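Local coordinates for NDP-N-acetyl-D-galactosaminuronic acid dehydrogenase (Methanosarcina mazei Go1, PDB 3G79) that acts as an NDP-N-acetyl-D-galactosaminuronic acid dehydrogenase, an NAD-dependent oxidoreductase of the UDP-glucose/GDP-mannose dehydrogenase family, at the interface of chains A and B. Numbering follows the deposited sequence. Chains: chain A/B, NDP-N-acetyl-D-galactosaminuronic acid dehydrogenase.

The interface of chains A and B. Residues chain A 301-302, 314, 320-322; chain B 248, 251-252, 255.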
loop_
_atom_site.group_PDB
_atom_site.type_symbol
_atom_site.label_atom_id
_atom_site.label_comp_id
_atom_site.label_asym_id
_atom_site.label_seq_id
_atom_site.Cartn_x
_atom_site.Cartn_y
_atom_site.Cartn_z
ATOM N N LEU A 301 -12.832 -4.254 -12.128
ATOM C CA LEU A 301 -12.595 -5.417 -11.243
ATOM C C LEU A 301 -13.904 -5.918 -10.671
ATOM O O LEU A 301 -14.207 -7.120 -10.690
ATOM C CB LEU A 301 -11.659 -5.086 -10.061
ATOM C CG LEU A 301 -10.218 -5.582 -9.982
ATOM C CD1 LEU A 301 -9.778 -5.710 -8.504
ATOM C CD2 LEU A 301 -10.072 -6.906 -10.664
ATOM N N GLU A 302 -14.667 -4.980 -10.141
ATOM C CA GLU A 302 -15.970 -5.297 -9.619
ATOM C C GLU A 302 -16.796 -6.042 -10.626
ATOM O O GLU A 302 -17.218 -7.136 -10.311
ATOM C CB GLU A 302 -16.686 -4.059 -9.097
ATOM C CG GLU A 302 -15.905 -3.334 -8.055
ATOM C CD GLU A 302 -15.448 -4.196 -6.826
ATOM O OE1 GLU A 302 -15.983 -5.288 -6.554
ATOM O OE2 GLU A 302 -14.547 -3.746 -6.103
ATOM N N TYR A 314 -16.616 -13.534 0.583
ATOM C CA TYR A 314 -16.257 -12.173 1.022
ATOM C C TYR A 314 -17.032 -11.886 2.291
ATOM O O TYR A 314 -18.120 -12.421 2.475
ATOM C CB TYR A 314 -16.562 -11.140 -0.082
ATOM C CG TYR A 314 -15.879 -9.832 0.178
ATOM C CD1 TYR A 314 -14.512 -9.690 -0.068
ATOM C CD2 TYR A 314 -16.570 -8.751 0.722
ATOM C CE1 TYR A 314 -13.849 -8.516 0.223
ATOM C CE2 TYR A 314 -15.919 -7.576 1.012
ATOM C CZ TYR A 314 -14.547 -7.471 0.731
ATOM O OH TYR A 314 -13.859 -6.323 0.972
ATOM N N SER A 320 -16.481 -3.636 -0.956
ATOM C CA SER A 320 -15.174 -3.882 -1.458
ATOM C C SER A 320 -14.372 -2.742 -0.936
ATOM O O SER A 320 -14.794 -1.568 -1.014
ATOM C CB SER A 320 -15.226 -3.798 -2.960
ATOM O OG SER A 320 -13.945 -3.663 -3.549
ATOM N N ILE A 321 -13.207 -3.070 -0.401
ATOM C CA ILE A 321 -12.217 -2.049 -0.089
ATOM C C ILE A 321 -11.990 -1.093 -1.257
ATOM O O ILE A 321 -11.781 0.092 -1.055
ATOM C CB ILE A 321 -10.872 -2.681 0.319
ATOM C CG1 ILE A 321 -11.024 -3.360 1.674
ATOM C CG2 ILE A 321 -9.811 -1.637 0.429
ATOM C CD1 ILE A 321 -9.955 -4.344 1.933
ATOM N N TYR A 322 -12.023 -1.579 -2.475
ATOM C CA TYR A 322 -11.613 -0.689 -3.569
ATOM C C TYR A 322 -12.729 0.290 -3.815
ATOM O O TYR A 322 -12.482 1.471 -4.033
ATOM C CB TYR A 322 -11.272 -1.468 -4.841
ATOM C CG TYR A 322 -10.469 -2.719 -4.583
ATOM C CD1 TYR A 322 -9.280 -2.685 -3.809
ATOM C CD2 TYR A 322 -10.861 -3.929 -5.132
ATOM C CE1 TYR A 322 -8.509 -3.844 -3.586
ATOM C CE2 TYR A 322 -10.104 -5.096 -4.915
ATOM C CZ TYR A 322 -8.930 -5.046 -4.143
ATOM O OH TYR A 322 -8.216 -6.215 -3.966
ATOM N N ALA B 248 -5.724 -5.454 1.241
ATOM C CA ALA B 248 -5.781 -5.262 -0.236
ATOM C C ALA B 248 -5.487 -6.538 -1.044
ATOM O O ALA B 248 -6.230 -6.810 -2.029
ATOM C CB ALA B 248 -4.876 -4.117 -0.705
ATOM N N GLN B 251 -7.984 -9.388 -0.369
ATOM C CA GLN B 251 -9.161 -9.196 -1.227
ATOM C C GLN B 251 -8.889 -9.518 -2.690
ATOM O O GLN B 251 -9.778 -9.991 -3.375
ATOM C CB GLN B 251 -9.765 -7.798 -1.136
ATOM C CG GLN B 251 -11.031 -7.674 -2.032
ATOM C CD GLN B 251 -11.760 -6.365 -1.869
ATOM O OE1 GLN B 251 -11.545 -5.638 -0.894
ATOM N NE2 GLN B 251 -12.650 -6.053 -2.829
ATOM N N LEU B 252 -7.680 -9.266 -3.169
ATOM C CA LEU B 252 -7.351 -9.604 -4.562
ATOM C C LEU B 252 -7.383 -11.145 -4.684
ATOM O O LEU B 252 -7.994 -11.705 -5.610
ATOM C CB LEU B 252 -5.987 -9.056 -4.950
ATOM C CG LEU B 252 -5.913 -8.430 -6.339
ATOM C CD1 LEU B 252 -4.551 -8.642 -6.935
ATOM C CD2 LEU B 252 -6.983 -8.924 -7.264
ATOM N N TYR B 255 -10.927 -12.227 -5.053
ATOM C CA TYR B 255 -11.388 -11.862 -6.405
ATOM C C TYR B 255 -10.833 -12.781 -7.463
ATOM O O TYR B 255 -11.537 -13.115 -8.438
ATOM C CB TYR B 255 -11.019 -10.402 -6.697
ATOM C CG TYR B 255 -12.058 -9.447 -6.127
ATOM C CD1 TYR B 255 -12.431 -8.295 -6.818
ATOM C CD2 TYR B 255 -12.709 -9.731 -4.922
ATOM C CE1 TYR B 255 -13.388 -7.438 -6.329
ATOM C CE2 TYR B 255 -13.671 -8.867 -4.415
ATOM C CZ TYR B 255 -14.014 -7.722 -5.119
ATOM O OH TYR B 255 -14.986 -6.874 -4.644
#
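Helix 228-259 of chain B docks against the start of helix 321-345, the loop residues before it and helix 293-305 of chain A, with B:Gln251 reaching in between them. This patch of a two-fold symmetric interface, plausibly that of the biological dimer, illustrates how one primary amide can read a helix N-terminus. The B:Gln251 side chain, CG anti to the backbone N (chi1 -178°) and extended beyond, carries its amide to the first turn of the helix. There B:Gln251 OE1 accepts from the backbone A:Ile321 N at 3.1 Å, in the carbonyl plane and on a lone pair, and more weakly from the A:Tyr314 hydroxyl. B:Gln251 NE2 donates to A:Ser320 OG at 2.8 Å, nearly in the amide plane. The A:Tyr322 ring stacks on this amide, the planes 26° apart, so flat packing and bonds at both ends together restrain its rotation. An alanine in place of B:Gln251 would probably leave A:Ile321 N and A:Ser320 OG without these partners and open a gap beside the A:Tyr322 ring. A:Ser320 OG also accepts from A:Tyr322 N, a capping bond, and donates to A:Glu302 OE2 at 2.6 Å. The carboxylate is thus likely to help orient the serine while receiving B:Tyr255, whose ring stands almost perpendicular to it (88°); B:Tyr255 OH donates to the syn lone pair of A:Glu302 OE1 at 2.7 Å. Beyond the amide, A:Tyr322 OH donates to the helical carbonyl B:Ala248 O at 2.8 Å, in the carbonyl plane.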